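Rna-directed RNA polymerase (Infectious pancreatic necrosis virus, PDB 3ZED) probably copies the viral genome as an RNA-dependent RNA polymerase, extending RNA chains with ribonucleoside triphosphates and also occurring covalently attached to genomic RNA. Local coordinates at residues Val177-Pro187 against Glu404-His414; Pro449-Cys457 against Thr466-Ala474. All coordinates share one frame; numbering follows the deposited sequence.

Contact 1: residues Val177-Pro187 against Glu404-His414. With K (potassium ion), chain K.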
loop_
_atom_site.group_PDB
_atom_site.type_symbol
_atom_site.label_atom_id
_atom_site.label_comp_id
_atom_site.label_asym_id
_atom_site.label_seq_id
_atom_site.Cartn_x
_atom_site.Cartn_y
_atom_site.Cartn_z
ATOM N N VAL B 177 -13.266 -6.408 -13.527
ATOM C CA VAL B 177 -12.842 -4.986 -13.499
ATOM C C VAL B 177 -11.790 -4.732 -14.621
ATOM O O VAL B 177 -11.897 -3.752 -15.364
ATOM C CB VAL B 177 -12.328 -4.536 -12.086
ATOM C CG1 VAL B 177 -11.583 -3.203 -12.150
ATOM C CG2 VAL B 177 -13.472 -4.456 -11.080
ATOM N N ALA B 178 -10.825 -5.649 -14.777
ATOM C CA ALA B 178 -9.764 -5.532 -15.775
ATOM C C ALA B 178 -10.237 -5.687 -17.218
ATOM O O ALA B 178 -9.681 -5.015 -18.092
ATOM C CB ALA B 178 -8.672 -6.565 -15.505
ATOM N N THR B 179 -11.187 -6.618 -17.498
ATOM C CA THR B 179 -11.538 -6.968 -18.882
ATOM C C THR B 179 -13.047 -6.950 -19.218
ATOM O O THR B 179 -13.401 -7.175 -20.372
ATOM C CB THR B 179 -10.997 -8.404 -19.197
ATOM O OG1 THR B 179 -11.728 -9.357 -18.420
ATOM C CG2 THR B 179 -9.494 -8.568 -18.916
ATOM N N GLY B 180 -13.901 -6.717 -18.232
ATOM C CA GLY B 180 -15.351 -6.791 -18.415
ATOM C C GLY B 180 -16.045 -5.589 -19.005
ATOM O O GLY B 180 -15.782 -5.229 -20.140
ATOM N N ARG B 181 -16.936 -4.961 -18.231
ATOM C CA ARG B 181 -17.740 -3.812 -18.672
ATOM C C ARG B 181 -16.881 -2.608 -19.100
ATOM O O ARG B 181 -17.277 -1.863 -20.000
ATOM C CB ARG B 181 -18.722 -3.388 -17.561
ATOM C CG ARG B 181 -18.077 -2.871 -16.264
ATOM C CD ARG B 181 -19.158 -2.323 -15.342
ATOM N NE ARG B 181 -18.624 -1.716 -14.128
ATOM C CZ ARG B 181 -18.285 -0.435 -14.006
ATOM N NH1 ARG B 181 -18.406 0.391 -15.036
ATOM N NH2 ARG B 181 -17.802 0.023 -12.860
ATOM N N ASN B 182 -15.724 -2.414 -18.439
ATOM C CA ASN B 182 -14.850 -1.283 -18.695
ATOM C C ASN B 182 -13.395 -1.772 -18.727
ATOM O O ASN B 182 -12.665 -1.631 -17.738
ATOM C CB ASN B 182 -15.098 -0.181 -17.628
ATOM C CG ASN B 182 -14.329 1.089 -17.881
ATOM O OD1 ASN B 182 -14.266 1.593 -19.000
ATOM N ND2 ASN B 182 -13.670 1.593 -16.859
ATOM N N PRO B 183 -12.964 -2.373 -19.868
ATOM C CA PRO B 183 -11.584 -2.883 -19.964
ATOM C C PRO B 183 -10.518 -1.830 -19.702
ATOM O O PRO B 183 -10.677 -0.661 -20.058
ATOM C CB PRO B 183 -11.498 -3.387 -21.417
ATOM C CG PRO B 183 -12.906 -3.695 -21.795
ATOM C CD PRO B 183 -13.699 -2.605 -21.135
ATOM N N ASN B 184 -9.417 -2.264 -19.076
ATOM C CA ASN B 184 -8.279 -1.416 -18.735
ATOM C C ASN B 184 -7.716 -0.732 -19.945
ATOM O O ASN B 184 -7.763 -1.278 -21.048
ATOM C CB ASN B 184 -7.179 -2.236 -18.066
ATOM C CG ASN B 184 -7.531 -2.733 -16.701
ATOM O OD1 ASN B 184 -8.524 -2.316 -16.098
ATOM N ND2 ASN B 184 -6.743 -3.662 -16.201
ATOM N N LYS B 185 -7.185 0.474 -19.742
ATOM C CA LYS B 185 -6.516 1.226 -20.808
ATOM C C LYS B 185 -5.152 1.666 -20.333
ATOM O O LYS B 185 -4.999 2.098 -19.193
ATOM C CB LYS B 185 -7.337 2.443 -21.247
ATOM C CG LYS B 185 -8.607 2.087 -21.996
ATOM C CD LYS B 185 -9.421 3.300 -22.305
ATOM C CE LYS B 185 -10.611 2.891 -23.149
ATOM N NZ LYS B 185 -11.311 4.072 -23.675
ATOM N N THR B 186 -4.164 1.573 -21.194
ATOM C CA THR B 186 -2.829 2.061 -20.862
ATOM C C THR B 186 -2.886 3.600 -20.861
ATOM O O THR B 186 -3.712 4.159 -21.600
ATOM C CB THR B 186 -1.792 1.555 -21.897
ATOM O OG1 THR B 186 -2.115 2.092 -23.191
ATOM C CG2 THR B 186 -1.701 0.036 -21.946
ATOM N N PRO B 187 -1.984 4.308 -20.145
ATOM C CA PRO B 187 -1.956 5.787 -20.261
ATOM C C PRO B 187 -1.880 6.291 -21.721
ATOM O O PRO B 187 -2.515 7.301 -22.045
ATOM C CB PRO B 187 -0.687 6.161 -19.501
ATOM C CG PRO B 187 -0.537 5.067 -18.477
ATOM C CD PRO B 187 -0.950 3.820 -19.204
ATOM N N GLU B 404 -12.731 1.265 -8.227
ATOM C CA GLU B 404 -13.403 0.010 -7.971
ATOM C C GLU B 404 -12.365 -1.089 -8.054
ATOM O O GLU B 404 -11.806 -1.302 -9.122
ATOM C CB GLU B 404 -14.570 -0.204 -8.950
ATOM C CG GLU B 404 -15.218 -1.571 -8.812
ATOM C CD GLU B 404 -16.327 -1.915 -9.788
ATOM O OE1 GLU B 404 -16.327 -1.386 -10.923
ATOM O OE2 GLU B 404 -17.180 -2.754 -9.423
ATOM N N LYS B 405 -12.090 -1.754 -6.909
ATOM C CA LYS B 405 -11.116 -2.848 -6.783
ATOM C C LYS B 405 -9.835 -2.395 -7.448
ATOM O O LYS B 405 -9.364 -3.059 -8.370
ATOM C CB LYS B 405 -11.673 -4.154 -7.418
ATOM C CG LYS B 405 -12.878 -4.706 -6.673
ATOM C CD LYS B 405 -13.621 -5.762 -7.466
ATOM C CE LYS B 405 -14.886 -6.169 -6.756
ATOM N NZ LYS B 405 -16.044 -5.306 -7.128
ATOM N N GLY B 406 -9.379 -1.199 -7.043
ATOM C CA GLY B 406 -8.252 -0.437 -7.587
ATOM C C GLY B 406 -7.218 -1.150 -8.437
ATOM O O GLY B 406 -7.100 -0.880 -9.636
ATOM N N GLU B 407 -6.441 -2.038 -7.789
ATOM C CA GLU B 407 -5.339 -2.851 -8.323
ATOM C C GLU B 407 -5.659 -3.536 -9.674
ATOM O O GLU B 407 -4.780 -3.624 -10.530
ATOM C CB GLU B 407 -4.941 -3.929 -7.294
ATOM C CG GLU B 407 -4.197 -3.391 -6.075
ATOM C CD GLU B 407 -5.033 -2.979 -4.873
ATOM O OE1 GLU B 407 -6.175 -2.503 -5.064
ATOM O OE2 GLU B 407 -4.540 -3.123 -3.730
ATOM N N ALA B 408 -6.915 -3.991 -9.867
ATOM C CA ALA B 408 -7.375 -4.691 -11.083
ATOM C C ALA B 408 -7.376 -3.785 -12.321
ATOM O O ALA B 408 -7.356 -4.303 -13.443
ATOM C CB ALA B 408 -8.776 -5.271 -10.861
ATOM N N ASN B 409 -7.401 -2.445 -12.133
ATOM C CA ASN B 409 -7.400 -1.443 -13.225
ATOM C C ASN B 409 -5.978 -1.148 -13.747
ATOM O O ASN B 409 -5.809 -0.469 -14.765
ATOM C CB ASN B 409 -8.026 -0.134 -12.745
ATOM C CG ASN B 409 -9.481 -0.246 -12.376
ATOM O OD1 ASN B 409 -10.376 -0.212 -13.220
ATOM N ND2 ASN B 409 -9.756 -0.337 -11.102
ATOM N N CYS B 410 -4.961 -1.617 -13.020
ATOM C CA CYS B 410 -3.569 -1.350 -13.358
ATOM C C CYS B 410 -3.067 -2.176 -14.538
ATOM O O CYS B 410 -3.267 -3.387 -14.595
ATOM C CB CYS B 410 -2.688 -1.556 -12.134
ATOM S SG CYS B 410 -1.049 -0.810 -12.269
ATOM N N THR B 411 -2.433 -1.491 -15.502
ATOM C CA THR B 411 -1.762 -2.117 -16.632
ATOM C C THR B 411 -0.254 -2.089 -16.333
ATOM O O THR B 411 0.185 -1.189 -15.600
ATOM C CB THR B 411 -2.060 -1.417 -17.980
ATOM O OG1 THR B 411 -1.421 -0.139 -17.990
ATOM C CG2 THR B 411 -3.554 -1.308 -18.294
ATOM N N PRO B 412 0.586 -2.980 -16.930
ATOM C CA PRO B 412 2.039 -2.866 -16.704
ATOM C C PRO B 412 2.552 -1.465 -17.084
ATOM O O PRO B 412 3.468 -0.958 -16.438
ATOM C CB PRO B 412 2.621 -3.963 -17.601
ATOM C CG PRO B 412 1.496 -4.976 -17.722
ATOM C CD PRO B 412 0.265 -4.119 -17.817
ATOM N N GLN B 413 1.881 -0.806 -18.059
ATOM C CA GLN B 413 2.197 0.533 -18.563
ATOM C C GLN B 413 1.955 1.626 -17.521
ATOM O O GLN B 413 2.666 2.627 -17.544
ATOM C CB GLN B 413 1.432 0.838 -19.862
ATOM C CG GLN B 413 2.005 0.074 -21.099
ATOM C CD GLN B 413 1.644 -1.411 -21.120
ATOM O OE1 GLN B 413 0.647 -1.851 -20.518
ATOM N NE2 GLN B 413 2.463 -2.225 -21.767
ATOM N N HIS B 414 0.992 1.441 -16.601
ATOM C CA HIS B 414 0.781 2.386 -15.494
ATOM C C HIS B 414 2.000 2.363 -14.569
ATOM O O HIS B 414 2.512 3.419 -14.199
ATOM C CB HIS B 414 -0.479 2.047 -14.694
ATOM C CG HIS B 414 -1.755 2.438 -15.358
ATOM N ND1 HIS B 414 -2.563 1.491 -15.962
ATOM C CD2 HIS B 414 -2.342 3.656 -15.464
ATOM C CE1 HIS B 414 -3.615 2.159 -16.424
ATOM N NE2 HIS B 414 -3.528 3.465 -16.146
HETATM K K K K . -11.012 -1.206 -15.730
HETATM O O HOH W 1 -18.243 -3.347 -11.963
HETATM O O HOH W 2 -4.319 -4.846 -16.927
HETATM O O HOH W 3 -7.078 1.012 -16.706
HETATM O O HOH W 4 -5.517 4.643 -17.744
#

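Contact 2: residues Pro449-Cys457 against Thr466-Ala474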
loop_
_atom_site.group_PDB
_atom_site.type_symbol
_atom_site.label_atom_id
_atom_site.label_comp_id
_atom_site.label_asym_id
_atom_site.label_seq_id
_atom_site.Cartn_x
_atom_site.Cartn_y
_atom_site.Cartn_z
ATOM N N PRO B 449 7.794 -3.880 -14.309
ATOM C CA PRO B 449 6.329 -3.766 -14.370
ATOM C C PRO B 449 5.605 -5.078 -14.705
ATOM O O PRO B 449 4.522 -5.295 -14.150
ATOM C CB PRO B 449 6.100 -2.700 -15.443
ATOM C CG PRO B 449 7.334 -1.848 -15.391
ATOM C CD PRO B 449 8.430 -2.860 -15.177
ATOM N N SER B 450 6.210 -5.982 -15.526
ATOM C CA SER B 450 5.563 -7.256 -15.898
ATOM C C SER B 450 5.828 -8.372 -14.897
ATOM O O SER B 450 5.270 -9.465 -15.026
ATOM C CB SER B 450 5.961 -7.697 -17.301
ATOM O OG SER B 450 5.182 -6.983 -18.242
ATOM N N MET B 451 6.611 -8.092 -13.875
ATOM C CA MET B 451 6.842 -9.084 -12.840
ATOM C C MET B 451 5.727 -9.042 -11.792
ATOM O O MET B 451 5.467 -10.050 -11.147
ATOM C CB MET B 451 8.206 -8.876 -12.195
ATOM C CG MET B 451 9.341 -9.402 -13.058
ATOM S SD MET B 451 10.885 -8.914 -12.300
ATOM C CE MET B 451 11.190 -10.319 -11.270
ATOM N N VAL B 452 5.068 -7.884 -11.620
ATOM C CA VAL B 452 4.047 -7.735 -10.571
ATOM C C VAL B 452 2.692 -7.230 -11.139
ATOM O O VAL B 452 1.715 -7.183 -10.393
ATOM C CB VAL B 452 4.547 -6.862 -9.380
ATOM C CG1 VAL B 452 5.762 -7.495 -8.705
ATOM C CG2 VAL B 452 4.849 -5.429 -9.798
ATOM N N VAL B 453 2.625 -6.901 -12.454
ATOM C CA VAL B 453 1.375 -6.443 -13.093
ATOM C C VAL B 453 1.055 -7.352 -14.279
ATOM O O VAL B 453 1.899 -7.533 -15.172
ATOM C CB VAL B 453 1.368 -4.948 -13.517
ATOM C CG1 VAL B 453 -0.041 -4.515 -13.921
ATOM C CG2 VAL B 453 1.951 -4.031 -12.428
ATOM N N ASP B 454 -0.193 -7.919 -14.275
ATOM C CA ASP B 454 -0.745 -8.841 -15.281
ATOM C C ASP B 454 0.143 -10.072 -15.446
ATOM O O ASP B 454 0.351 -10.538 -16.572
ATOM C CB ASP B 454 -0.951 -8.141 -16.655
ATOM C CG ASP B 454 -2.088 -7.143 -16.729
ATOM O OD1 ASP B 454 -3.030 -7.246 -15.910
ATOM O OD2 ASP B 454 -2.052 -6.274 -17.621
ATOM N N SER B 455 0.666 -10.595 -14.324
ATOM C CA SER B 455 1.557 -11.747 -14.319
ATOM C C SER B 455 0.803 -12.964 -13.754
ATOM O O SER B 455 -0.216 -13.313 -14.346
ATOM C CB SER B 455 2.869 -11.437 -13.592
ATOM O OG SER B 455 2.755 -11.402 -12.184
ATOM N N SER B 456 1.259 -13.621 -12.658
ATOM C CA SER B 456 0.548 -14.816 -12.177
ATOM C C SER B 456 0.601 -14.980 -10.664
ATOM O O SER B 456 1.335 -14.256 -9.975
ATOM C CB SER B 456 1.099 -16.079 -12.849
ATOM O OG SER B 456 2.433 -16.395 -12.474
ATOM N N CYS B 457 -0.194 -15.938 -10.148
ATOM C CA CYS B 457 -0.260 -16.240 -8.720
ATOM C C CYS B 457 -0.377 -17.764 -8.497
ATOM O O CYS B 457 -0.586 -18.504 -9.445
ATOM C CB CYS B 457 -1.394 -15.474 -8.039
ATOM S SG CYS B 457 -3.044 -15.908 -8.644
ATOM N N THR B 466 -2.882 -13.370 -13.088
ATOM C CA THR B 466 -3.232 -12.209 -12.274
ATOM C C THR B 466 -3.752 -11.146 -13.254
ATOM O O THR B 466 -3.144 -10.924 -14.308
ATOM C CB THR B 466 -2.044 -11.716 -11.433
ATOM O OG1 THR B 466 -1.670 -12.747 -10.523
ATOM C CG2 THR B 466 -2.370 -10.437 -10.628
ATOM N N TYR B 467 -4.897 -10.536 -12.937
ATOM C CA TYR B 467 -5.449 -9.429 -13.724
ATOM C C TYR B 467 -5.201 -8.121 -12.922
ATOM O O TYR B 467 -5.655 -7.993 -11.779
ATOM C CB TYR B 467 -6.932 -9.657 -14.062
ATOM C CG TYR B 467 -7.149 -10.840 -14.996
ATOM C CD1 TYR B 467 -7.322 -12.132 -14.495
ATOM C CD2 TYR B 467 -7.148 -10.673 -16.378
ATOM C CE1 TYR B 467 -7.527 -13.225 -15.347
ATOM C CE2 TYR B 467 -7.361 -11.759 -17.242
ATOM C CZ TYR B 467 -7.541 -13.039 -16.722
ATOM O OH TYR B 467 -7.751 -14.134 -17.550
ATOM N N GLY B 468 -4.394 -7.227 -13.496
ATOM C CA GLY B 468 -3.987 -5.981 -12.849
ATOM C C GLY B 468 -2.749 -6.170 -11.997
ATOM O O GLY B 468 -2.040 -7.171 -12.158
ATOM N N GLN B 469 -2.482 -5.222 -11.067
ATOM C CA GLN B 469 -1.304 -5.319 -10.205
ATOM C C GLN B 469 -1.622 -6.170 -8.986
ATOM O O GLN B 469 -2.743 -6.160 -8.477
ATOM C CB GLN B 469 -0.749 -3.939 -9.794
ATOM C CG GLN B 469 -1.631 -3.143 -8.832
ATOM C CD GLN B 469 -0.907 -2.019 -8.134
ATOM O OE1 GLN B 469 0.319 -2.040 -7.940
ATOM N NE2 GLN B 469 -1.658 -1.001 -7.743
ATOM N N GLY B 470 -0.623 -6.894 -8.527
ATOM C CA GLY B 470 -0.781 -7.739 -7.361
ATOM C C GLY B 470 -0.850 -6.902 -6.108
ATOM O O GLY B 470 0.125 -6.227 -5.769
ATOM N N SER B 471 -2.005 -6.937 -5.421
ATOM C CA SER B 471 -2.271 -6.195 -4.179
ATOM C C SER B 471 -1.298 -6.588 -3.075
ATOM O O SER B 471 -1.218 -7.747 -2.677
ATOM C CB SER B 471 -3.702 -6.427 -3.711
ATOM O OG SER B 471 -4.022 -5.562 -2.629
ATOM N N GLY B 472 -0.550 -5.614 -2.602
ATOM C CA GLY B 472 0.449 -5.836 -1.570
ATOM C C GLY B 472 1.864 -5.697 -2.096
ATOM O O GLY B 472 2.796 -5.577 -1.297
ATOM N N ASN B 473 2.057 -5.682 -3.438
ATOM C CA ASN B 473 3.396 -5.488 -3.998
ATOM C C ASN B 473 3.905 -4.088 -3.582
ATOM O O ASN B 473 3.103 -3.223 -3.230
ATOM C CB ASN B 473 3.426 -5.706 -5.537
ATOM C CG ASN B 473 3.159 -4.481 -6.396
ATOM O OD1 ASN B 473 4.041 -3.667 -6.658
ATOM N ND2 ASN B 473 1.952 -4.348 -6.887
ATOM N N ALA B 474 5.236 -3.879 -3.602
ATOM C CA ALA B 474 5.916 -2.643 -3.187
ATOM C C ALA B 474 5.364 -1.376 -3.884
ATOM O O ALA B 474 5.385 -0.304 -3.292
ATOM C CB ALA B 474 7.405 -2.773 -3.446
#

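Contact 1: residues Val177-Pro187 against Glu404-His414
A178 and A408 come within 5.3 Å, CA to CA, where the end of helix 164-179 meets the 3-10 turn 407-409; the chains approach again at T186-P187 and Q413-H414, with the 180-183 turn arching away in between. Between them lies a potassium site of the palm: V177 O, N182 O, N184 OD1 and N409 OD1 bind the ion, and G512 and N514 complete its shell. N184 uses both ends of its amide. OD1 goes to the metal, while ND2 makes a nearly straight bond (164°) to A408 O at 2.9 Å, in the carbonyl plane and on a lone pair. N409 ND2 is gripped by E404 O and G406 O, which fixes the amide's rotation with OD1 turned to the potassium. V177 CG1 packs on A408 CB at 3.7 Å and CG2 lies against K405 CD. At one end R181 NH2 salt-bridges E404 OE1 at 2.8 Å, the guanidinium and carboxylate planes 37° apart; R181 NH2 has a second acidic partner in E508, and a water joins R181 NE to E404 OE2. At the other end T411 and H414 close a capping box on helix 412-426, and P187 CD sits over the imidazole face, 4.0 Å from the H414 ring centroid.

Contact 2: residues Pro449-Cys457 against Thr466-Ala474
T466 meets S455 just past the hairpin of strands 456-459 and 462-465, and from there segment 466-474 runs antiparallel to segment 449-457 as an irregular extension of the hairpin. T466 N bonds to S455 O at 2.9 Å. The T466 hydroxyl lies alongside the next stretch of backbone, T466 OG1 3.2 Å from S456 C, and C457 CB is close to it as well; T466 O receives a CA-H contact from D454. G468 is held twice by D454. Its N gives a bond of 2.8 Å to D454 OD1, met nearly along the C-O axis, and its O takes D454 N at 2.9 Å. The carboxylate reaches G468 although the D454 CB points away, because CG swings beside the backbone N (chi1 -72°). Q469 then forms a non-hydrogen-bonded antiparallel pair with V453, and its CB rests on V453 CG2 at 3.8 Å. G470 N reaches V452 O at 3.0 Å before the chain enters a type II turn, G470 to N473. N473 ND2 reaches back to Q469 OE1, just ahead of the turn, and to G470 O within it, while N473 N meets the same G470 O from the opposite face; Q469 OE1 also accepts from N479 ND2. The N473 amide lies across V452, with N473 OD1 3.7 Å from V452 CG2. This QGSGN run leading into helix 476-493 is consistent with motif B of viral RNA polymerases. Four hydrogen bonds join the segments, three of them backbone to backbone and the fourth from a main-chain N-H to a carboxylate; the path of this buried loop therefore rests chiefly on main-chain polar groups, and the N-H donated by G468 would favour an ionised D454.

Overall arrangement
Going from the N terminus, the chain leaves helix 164-179, makes the turn through 177-187, and only after more than two hundred residues returns at 404-414 to close contact 1. Helix 412-426 and then helix 438-452 follow, and contact 2 closes a short loop around the hairpin of strands 456-459 and 462-465. The two contacts are therefore in series, neither nested nor crossed, with centres about 12 Å apart. They touch directly: E407 O lies 2.9 Å from Q469 N, E407 OE2 probably bonds to S471 OG, and P412 packs on D454. Together they tie helix 164-179, the turn after strand 397-403, and the loop before helix 476-493 within the palm.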